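Local coordinates for DSBA-like thioredoxin domain-containing protein (Nitrosomonas europaea, PDB 2IN3) that probably acts as a thiol-disulfide oxidoreductase of the DsbA family, FrnE-like subfamily, and is a putative protein disulfide isomerase, at residues Cys18-Gly23 / His69-Thr74; Gly76-Phe81 / Phe122-Glu127. One frame throughout, in Å; residues are numbered along the deposited sequence.

Contact 1 of 2, residues Cys18-Gly23 / His69-Thr74; sequences CSWCWG and HSVHIT. With EDO (1,2-ethanediol), chain D; PO4 (phosphate ion), chain B.
The start of helix 19-35, with Cys18 at its N-cap and Cys21 in its first turn, packs on helix 58-75, and Trp20 and Val71 carry the contact. Such a CxxC pair is consistent with the redox site of a thioredoxin-like fold. Val71 CG2 lies over the face of the Trp20 indole, 3.6 Å from the centroid of the five-membered ring, a CH-pi contact. Trp20 CG is anti to the carbonyl carbon (chi1 -81°), and the ring beyond it lies against Val71. At the far end of the indole, CH2 is 3.9 Å from Thr74 OG1, near the ring plane. An alanine in place of Trp20 would probably leave Val71 CG2 without its aromatic cover and open a gap beside Thr74. Val71 CG1 reaches Gly23 CA at 3.4 Å, where a CB on Gly23 would clash with that methyl. Ser19 grips one phosphate oxygen twice, with N 3.0 Å and OG 2.7 Å from O3. The ion, probably from the crystallisation liquor, also bonds His67 ND1. Thr74 OG1 donates to Ser70 O at 2.7 Å. The short helical segments run nearly parallel, at 8°. Helix 111-123 touches Ser19 through Tyr123, while strand 9-14 packs on Cys21.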
ATOM      1  N   CYS A  18       1.176  -5.912  -3.449  1.00 45.77           N
ATOM      2  CA  CYS A  18       2.481  -6.362  -3.029  1.00 45.15           C
ATOM      3  C   CYS A  18       2.327  -7.219  -1.749  1.00 44.23           C
ATOM      4  O   CYS A  18       1.774  -6.748  -0.758  1.00 44.08           O
ATOM      5  CB  CYS A  18       3.352  -5.136  -2.775  1.00 45.62           C
ATOM      6  SG  CYS A  18       4.876  -5.489  -1.857  1.00 51.06           S
ATOM      7  N   SER A  19       2.767  -8.482  -1.800  1.00 42.78           N
ATOM      8  CA  SER A  19       2.460  -9.442  -0.738  1.00 41.83           C
ATOM      9  C   SER A  19       3.199  -9.116   0.546  1.00 41.87           C
ATOM     10  O   SER A  19       2.639  -9.249   1.612  1.00 41.53           O
ATOM     11  CB  SER A  19       2.691 -10.892  -1.175  1.00 41.96           C
ATOM     12  OG  SER A  19       4.037 -11.127  -1.567  1.00 41.01           O
ATOM     13  N   TRP A  20       4.456  -8.696   0.454  1.00 41.94           N
ATOM     14  CA  TRP A  20       5.183  -8.279   1.663  1.00 42.71           C
ATOM     15  C   TRP A  20       4.606  -7.025   2.306  1.00 43.17           C
ATOM     16  O   TRP A  20       4.794  -6.797   3.521  1.00 43.12           O
ATOM     17  CB  TRP A  20       6.683  -8.143   1.422  1.00 42.75           C
ATOM     18  CG  TRP A  20       7.380  -9.489   1.469  1.00 42.98           C
ATOM     19  CD1 TRP A  20       7.860 -10.210   0.419  1.00 45.33           C
ATOM     20  CD2 TRP A  20       7.637 -10.262   2.641  1.00 41.67           C
ATOM     21  NE1 TRP A  20       8.425 -11.388   0.863  1.00 40.61           N
ATOM     22  CE2 TRP A  20       8.315 -11.433   2.230  1.00 42.19           C
ATOM     23  CE3 TRP A  20       7.371 -10.074   4.008  1.00 44.04           C
ATOM     24  CZ2 TRP A  20       8.694 -12.438   3.130  1.00 42.82           C
ATOM     25  CZ3 TRP A  20       7.760 -11.080   4.903  1.00 41.95           C
ATOM     26  CH2 TRP A  20       8.416 -12.230   4.458  1.00 43.68           C
ATOM     27  N   CYS A  21       3.919  -6.201   1.505  1.00 44.13           N
ATOM     28  CA  CYS A  21       3.154  -5.067   2.050  1.00 43.65           C
ATOM     29  C   CYS A  21       2.006  -5.591   2.912  1.00 44.80           C
ATOM     30  O   CYS A  21       1.744  -5.055   4.019  1.00 44.83           O
ATOM     31  CB  CYS A  21       2.620  -4.141   0.915  1.00 43.73           C
ATOM     32  SG  CYS A  21       4.009  -3.225   0.095  1.00 51.33           S
ATOM     33  N   TRP A  22       1.301  -6.621   2.431  1.00 43.19           N
ATOM     34  CA  TRP A  22       0.295  -7.281   3.289  1.00 43.18           C
ATOM     35  C   TRP A  22       0.952  -7.929   4.526  1.00 43.49           C
ATOM     36  O   TRP A  22       0.410  -7.854   5.627  1.00 42.92           O
ATOM     37  CB  TRP A  22      -0.462  -8.303   2.475  1.00 42.48           C
ATOM     38  CG  TRP A  22      -1.556  -9.113   3.133  1.00 44.22           C
ATOM     39  CD1 TRP A  22      -1.763 -10.468   3.009  1.00 45.29           C
ATOM     40  CD2 TRP A  22      -2.684  -8.605   3.869  1.00 42.32           C
ATOM     41  NE1 TRP A  22      -2.926 -10.839   3.663  1.00 44.69           N
ATOM     42  CE2 TRP A  22      -3.506  -9.718   4.199  1.00 45.25           C
ATOM     43  CE3 TRP A  22      -3.060  -7.328   4.306  1.00 42.12           C
ATOM     44  CZ2 TRP A  22      -4.694  -9.586   4.936  1.00 43.88           C
ATOM     45  CZ3 TRP A  22      -4.254  -7.201   5.034  1.00 45.07           C
ATOM     46  CH2 TRP A  22      -5.037  -8.321   5.345  1.00 44.58           C
ATOM     47  N   GLY A  23       2.127  -8.544   4.365  1.00 42.10           N
ATOM     48  CA  GLY A  23       2.851  -9.071   5.539  1.00 42.64           C
ATOM     49  C   GLY A  23       3.125  -7.978   6.573  1.00 43.53           C
ATOM     50  O   GLY A  23       3.136  -8.222   7.786  1.00 42.70           O
ATOM     51  N   HIS A  69       3.413 -17.620   0.205  1.00 43.53           N
ATOM     52  CA  HIS A  69       3.781 -18.603   1.219  1.00 43.88           C
ATOM     53  C   HIS A  69       4.803 -18.046   2.239  1.00 44.42           C
ATOM     54  O   HIS A  69       4.600 -18.192   3.444  1.00 45.42           O
ATOM     55  CB  HIS A  69       4.288 -19.861   0.542  1.00 42.47           C
ATOM     56  CG  HIS A  69       3.217 -20.647  -0.149  1.00 43.29           C
ATOM     57  ND1 HIS A  69       2.260 -21.353   0.542  1.00 43.84           N
ATOM     58  CD2 HIS A  69       2.962 -20.858  -1.460  1.00 42.80           C
ATOM     59  CE1 HIS A  69       1.476 -21.994  -0.314  1.00 44.09           C
ATOM     60  NE2 HIS A  69       1.875 -21.701  -1.535  1.00 42.83           N
ATOM     61  N   SER A  70       5.887 -17.400   1.771  1.00 45.50           N
ATOM     62  CA  SER A  70       6.868 -16.789   2.674  1.00 44.77           C
ATOM     63  C   SER A  70       6.248 -15.802   3.621  1.00 44.70           C
ATOM     64  O   SER A  70       6.567 -15.828   4.815  1.00 44.77           O
ATOM     65  CB  SER A  70       8.020 -16.081   1.940  1.00 45.26           C
ATOM     66  OG  SER A  70       8.667 -16.961   1.066  1.00 47.50           O
ATOM     67  N   VAL A  71       5.396 -14.925   3.082  1.00 45.15           N
ATOM     68  CA  VAL A  71       4.703 -13.903   3.884  1.00 45.34           C
ATOM     69  C   VAL A  71       3.815 -14.591   4.931  1.00 45.05           C
ATOM     70  O   VAL A  71       3.833 -14.247   6.122  1.00 44.29           O
ATOM     71  CB  VAL A  71       3.852 -12.966   2.999  1.00 45.20           C
ATOM     72  CG1 VAL A  71       2.977 -12.042   3.894  1.00 45.17           C
ATOM     73  CG2 VAL A  71       4.738 -12.115   2.129  1.00 46.72           C
ATOM     74  N   HIS A  72       3.047 -15.569   4.471  1.00 44.51           N
ATOM     75  CA  HIS A  72       2.131 -16.265   5.370  1.00 45.81           C
ATOM     76  C   HIS A  72       2.862 -16.921   6.542  1.00 45.75           C
ATOM     77  O   HIS A  72       2.498 -16.725   7.697  1.00 44.90           O
ATOM     78  CB  HIS A  72       1.326 -17.324   4.626  1.00 45.87           C
ATOM     79  CG  HIS A  72       0.376 -18.051   5.509  1.00 47.56           C
ATOM     80  ND1 HIS A  72      -0.624 -17.398   6.198  1.00 46.35           N
ATOM     81  CD2 HIS A  72       0.285 -19.356   5.848  1.00 49.53           C
ATOM     82  CE1 HIS A  72      -1.294 -18.275   6.927  1.00 49.14           C
ATOM     83  NE2 HIS A  72      -0.768 -19.471   6.725  1.00 50.28           N
ATOM     84  N   ILE A  73       3.916 -17.685   6.260  1.00 45.99           N
ATOM     85  CA  ILE A  73       4.559 -18.404   7.358  1.00 47.31           C
ATOM     86  C   ILE A  73       5.404 -17.497   8.252  1.00 47.07           C
ATOM     87  O   ILE A  73       5.561 -17.779   9.435  1.00 46.35           O
ATOM     88  CB  ILE A  73       5.327 -19.637   6.898  1.00 48.71           C
ATOM     89  CG1 ILE A  73       6.557 -19.275   6.082  1.00 48.12           C
ATOM     90  CG2 ILE A  73       4.385 -20.629   6.158  1.00 51.28           C
ATOM     91  CD1 ILE A  73       7.428 -20.520   5.823  1.00 55.20           C
ATOM     92  N   THR A  74       5.885 -16.378   7.707  1.00 46.57           N
ATOM     93  CA  THR A  74       6.706 -15.423   8.455  1.00 46.91           C
ATOM     94  C   THR A  74       5.867 -14.501   9.352  1.00 46.87           C
ATOM     95  O   THR A  74       6.260 -14.193  10.496  1.00 46.43           O
ATOM     96  CB  THR A  74       7.533 -14.539   7.479  1.00 47.82           C
ATOM     97  OG1 THR A  74       8.413 -15.381   6.719  1.00 47.81           O
ATOM     98  CG2 THR A  74       8.366 -13.446   8.234  1.00 46.99           C
TER
HETATM   99  C1  EDO D 217       9.424 -19.531   3.818  1.00 56.71           C
HETATM  100  O1  EDO D 217       8.770 -19.475   2.545  1.00 56.80           O
HETATM  101  C2  EDO D 217      10.522 -18.494   3.862  1.00 57.54           C
HETATM  102  O2  EDO D 217      11.146 -18.559   2.581  1.00 61.56           O
HETATM  103  P   PO4 B 215       5.067  -9.861  -4.765  1.00 53.06           P
HETATM  104  O1  PO4 B 215       5.437 -11.065  -5.586  1.00 54.26           O
HETATM  105  O2  PO4 B 215       5.010  -8.589  -5.584  1.00 56.79           O
HETATM  106  O3  PO4 B 215       3.758 -10.119  -4.086  1.00 48.46           O
HETATM  107  O4  PO4 B 215       6.204  -9.648  -3.769  1.00 55.01           O

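Contact 2 of 2, residues Gly76-Phe81 / Phe122-Glu127; sequences GQPFTF and FYVGQE
Pro78 meets Val124 first, ring carbon to methyl, with CG 3.6 Å from CG2. The same methyl lies 3.6 Å from Pro78 O, a carbonyl that also accepts a hydrogen bond from Trp22 NE1. Phe79 follows. Its CG sits beside the backbone N (chi1 -65°), and its side chain lies alongside that of Tyr123, pointing the same way. The ring edge of Phe79 is turned to the face of Tyr123 in an offset edge-to-face pair. The planes stand at 65° and CE1 comes within 3.5 Å of Tyr123 CD1. Phe122 CD2 lies over the centre of a Tyr123 face. Trp22 and Trp68 also meet both Phe79 and Tyr123, so the pair belongs to an aromatic cluster between helices 19-35, 58-75 and 111-123.

The segment begins the loop that leaves helix 58-75, and it runs past the C-terminal end of helix 111-123. Thr80 takes up the carbonyls there. Its N donates to Tyr123 O at 2.9 Å in a nearly straight bond, 174° at the hydrogen. Its hydroxyl, OG1, donates to Val124 O at 2.6 Å, in the carbonyl plane and on a lone pair. Two successive carbonyls are thus held by one residue. A water donates to Tyr123 O at 2.7 Å and to Thr80 O, bridging the two backbones. The side chain of Gln126 crosses that of Thr80 at about a right angle. Its NE2 has its stronger partner in Glu82 O and makes only a weak hydrogen bond to Thr80 O, at 3.2 Å. Thr80 CG2 packs against the same amide, 3.8 Å from Gln126 CD.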
ATOM      1  N   GLY A  76       2.106 -14.680   9.471  1.00 46.22           N
ATOM      2  CA  GLY A  76       0.766 -15.124   9.799  1.00 46.71           C
ATOM      3  C   GLY A  76      -0.367 -14.454   9.036  1.00 46.98           C
ATOM      4  O   GLY A  76      -1.524 -14.812   9.266  1.00 47.30           O
ATOM      5  N   GLN A  77      -0.069 -13.504   8.132  1.00 46.16           N
ATOM      6  CA  GLN A  77      -1.120 -12.820   7.365  1.00 46.96           C
ATOM      7  C   GLN A  77      -1.771 -13.826   6.414  1.00 47.44           C
ATOM      8  O   GLN A  77      -1.076 -14.672   5.873  1.00 47.67           O
ATOM      9  CB  GLN A  77      -0.588 -11.613   6.601  1.00 46.22           C
ATOM     10  CG  GLN A  77      -0.274 -10.410   7.492  1.00 44.42           C
ATOM     11  CD  GLN A  77      -1.548  -9.742   8.001  1.00 43.91           C
ATOM     12  OE1 GLN A  77      -2.131 -10.178   8.978  1.00 48.04           O
ATOM     13  NE2 GLN A  77      -1.954  -8.666   7.361  1.00 44.88           N
ATOM     14  N   PRO A  78      -3.114 -13.791   6.297  1.00 47.51           N
ATOM     15  CA  PRO A  78      -3.818 -14.858   5.561  1.00 47.63           C
ATOM     16  C   PRO A  78      -3.737 -14.694   4.024  1.00 47.22           C
ATOM     17  O   PRO A  78      -3.675 -13.574   3.508  1.00 46.78           O
ATOM     18  CB  PRO A  78      -5.267 -14.707   6.053  1.00 47.25           C
ATOM     19  CG  PRO A  78      -5.383 -13.204   6.349  1.00 47.58           C
ATOM     20  CD  PRO A  78      -4.050 -12.817   6.909  1.00 47.84           C
ATOM     21  N   PHE A  79      -3.755 -15.827   3.318  1.00 46.78           N
ATOM     22  CA  PHE A  79      -3.892 -15.868   1.855  1.00 46.63           C
ATOM     23  C   PHE A  79      -4.782 -17.059   1.533  1.00 46.20           C
ATOM     24  O   PHE A  79      -4.719 -18.063   2.217  1.00 45.82           O
ATOM     25  CB  PHE A  79      -2.535 -16.115   1.157  1.00 46.04           C
ATOM     26  CG  PHE A  79      -1.513 -15.009   1.345  1.00 47.72           C
ATOM     27  CD1 PHE A  79      -1.288 -14.076   0.329  1.00 45.83           C
ATOM     28  CD2 PHE A  79      -0.733 -14.957   2.496  1.00 45.24           C
ATOM     29  CE1 PHE A  79      -0.321 -13.088   0.456  1.00 46.97           C
ATOM     30  CE2 PHE A  79       0.225 -13.950   2.663  1.00 46.49           C
ATOM     31  CZ  PHE A  79       0.429 -13.011   1.661  1.00 45.31           C
ATOM     32  N   THR A  80      -5.603 -16.936   0.495  1.00 45.74           N
ATOM     33  CA  THR A  80      -6.364 -18.065  -0.040  1.00 45.69           C
ATOM     34  C   THR A  80      -5.610 -18.613  -1.229  1.00 45.59           C
ATOM     35  O   THR A  80      -5.494 -17.960  -2.261  1.00 44.86           O
ATOM     36  CB  THR A  80      -7.776 -17.656  -0.450  1.00 45.66           C
ATOM     37  OG1 THR A  80      -8.373 -16.963   0.641  1.00 45.38           O
ATOM     38  CG2 THR A  80      -8.619 -18.886  -0.787  1.00 45.45           C
ATOM     39  N   PHE A  81      -5.029 -19.795  -1.044  1.00 45.49           N
ATOM     40  CA  PHE A  81      -4.136 -20.345  -2.038  1.00 45.82           C
ATOM     41  C   PHE A  81      -4.911 -21.137  -3.069  1.00 46.68           C
ATOM     42  O   PHE A  81      -4.492 -21.225  -4.221  1.00 47.12           O
ATOM     43  CB  PHE A  81      -3.063 -21.221  -1.375  1.00 45.33           C
ATOM     44  CG  PHE A  81      -2.033 -20.433  -0.649  1.00 44.11           C
ATOM     45  CD1 PHE A  81      -1.051 -19.763  -1.333  1.00 44.90           C
ATOM     46  CD2 PHE A  81      -2.067 -20.327   0.736  1.00 44.33           C
ATOM     47  CE1 PHE A  81      -0.097 -19.018  -0.652  1.00 45.55           C
ATOM     48  CE2 PHE A  81      -1.112 -19.579   1.417  1.00 44.22           C
ATOM     49  CZ  PHE A  81      -0.138 -18.924   0.723  1.00 45.63           C
ATOM     50  N   PHE A 122      -8.238  -8.873  -2.028  1.00 44.58           N
ATOM     51  CA  PHE A 122      -7.409  -9.525  -3.010  1.00 45.29           C
ATOM     52  C   PHE A 122      -6.817 -10.857  -2.502  1.00 45.49           C
ATOM     53  O   PHE A 122      -7.086 -11.923  -3.077  1.00 44.62           O
ATOM     54  CB  PHE A 122      -6.296  -8.573  -3.440  1.00 45.55           C
ATOM     55  CG  PHE A 122      -5.374  -9.147  -4.492  1.00 46.53           C
ATOM     56  CD1 PHE A 122      -5.882  -9.608  -5.715  1.00 46.59           C
ATOM     57  CD2 PHE A 122      -4.017  -9.181  -4.279  1.00 46.10           C
ATOM     58  CE1 PHE A 122      -5.025 -10.121  -6.700  1.00 46.96           C
ATOM     59  CE2 PHE A 122      -3.149  -9.699  -5.252  1.00 48.22           C
ATOM     60  CZ  PHE A 122      -3.655 -10.174  -6.454  1.00 45.12           C
ATOM     61  N   TYR A 123      -6.032 -10.799  -1.429  1.00 45.18           N
ATOM     62  CA  TYR A 123      -5.308 -11.999  -0.971  1.00 45.98           C
ATOM     63  C   TYR A 123      -6.200 -13.079  -0.374  1.00 46.19           C
ATOM     64  O   TYR A 123      -5.955 -14.285  -0.574  1.00 46.28           O
ATOM     65  CB  TYR A 123      -4.180 -11.624  -0.021  1.00 45.57           C
ATOM     66  CG  TYR A 123      -3.092 -10.847  -0.730  1.00 45.75           C
ATOM     67  CD1 TYR A 123      -2.394 -11.422  -1.797  1.00 46.44           C
ATOM     68  CD2 TYR A 123      -2.768  -9.539  -0.355  1.00 46.32           C
ATOM     69  CE1 TYR A 123      -1.401 -10.719  -2.473  1.00 45.72           C
ATOM     70  CE2 TYR A 123      -1.766  -8.811  -1.045  1.00 44.66           C
ATOM     71  CZ  TYR A 123      -1.082  -9.445  -2.084  1.00 44.46           C
ATOM     72  OH  TYR A 123      -0.131  -8.778  -2.781  1.00 44.62           O
ATOM     73  N   VAL A 124      -7.250 -12.658   0.323  1.00 45.55           N
ATOM     74  CA  VAL A 124      -8.160 -13.597   0.975  1.00 45.39           C
ATOM     75  C   VAL A 124      -9.409 -13.762   0.136  1.00 45.33           C
ATOM     76  O   VAL A 124      -9.800 -14.885  -0.175  1.00 44.79           O
ATOM     77  CB  VAL A 124      -8.506 -13.134   2.418  1.00 45.81           C
ATOM     78  CG1 VAL A 124      -9.443 -14.136   3.141  1.00 46.39           C
ATOM     79  CG2 VAL A 124      -7.198 -12.901   3.223  1.00 46.29           C
ATOM     80  N   GLY A 125     -10.015 -12.644  -0.253  1.00 44.85           N
ATOM     81  CA  GLY A 125     -11.290 -12.680  -0.968  1.00 45.70           C
ATOM     82  C   GLY A 125     -11.145 -13.173  -2.401  1.00 46.19           C
ATOM     83  O   GLY A 125     -12.124 -13.597  -3.009  1.00 46.42           O
ATOM     84  N   GLN A 126      -9.920 -13.102  -2.943  1.00 46.57           N
ATOM     85  CA  GLN A 126      -9.647 -13.416  -4.358  1.00 47.06           C
ATOM     86  C   GLN A 126     -10.432 -12.512  -5.297  1.00 47.81           C
ATOM     87  O   GLN A 126     -10.886 -12.938  -6.378  1.00 47.95           O
ATOM     88  CB  GLN A 126      -9.924 -14.895  -4.650  1.00 46.95           C
ATOM     89  CG  GLN A 126      -9.113 -15.809  -3.771  1.00 45.59           C
ATOM     90  CD  GLN A 126      -9.103 -17.235  -4.230  1.00 45.09           C
ATOM     91  OE1 GLN A 126     -10.147 -17.814  -4.477  1.00 44.68           O
ATOM     92  NE2 GLN A 126      -7.918 -17.817  -4.333  1.00 45.41           N
ATOM     93  N   GLU A 127     -10.640 -11.272  -4.870  1.00 47.86           N
ATOM     94  CA  GLU A 127     -11.434 -10.352  -5.653  1.00 49.11           C
ATOM     95  C   GLU A 127     -10.514  -9.620  -6.614  1.00 49.06           C
ATOM     96  O   GLU A 127      -9.330  -9.435  -6.320  1.00 48.19           O
ATOM     97  CB  GLU A 127     -12.160  -9.370  -4.756  1.00 49.59           C
ATOM     98  CG  GLU A 127     -13.057 -10.038  -3.751  1.00 52.26           C
ATOM     99  CD  GLU A 127     -13.896  -9.049  -2.976  1.00 56.98           C
ATOM    100  OE1 GLU A 127     -13.975  -7.875  -3.375  1.00 59.86           O
ATOM    101  OE2 GLU A 127     -14.468  -9.444  -1.949  1.00 61.28           O
TER
HETATM  102  O   HOH W   1      -5.927 -15.289  -3.096  1.00 45.43           O

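In the fold
From the N terminus, strand 9-14 leads into helix 19-35, whose first turn enters contact 1. The chain then passes through strand 40-45 and enters helix 58-75, where contact 1 closes. Contact 2 opens directly afterwards, in the loop that follows this helix. It closes after helices 94-106 and 111-123, at the end of the latter. The two contacts are therefore in series, neither nested nor crossed. The centres of contact 1 and contact 2 are about 10 Å apart, and the two touch. His72 ND1 is hydrogen-bonded to Gln77 O. Together they tie the CxxC helix start, helix 58-75 with its following loop, and the end of helix 111-123.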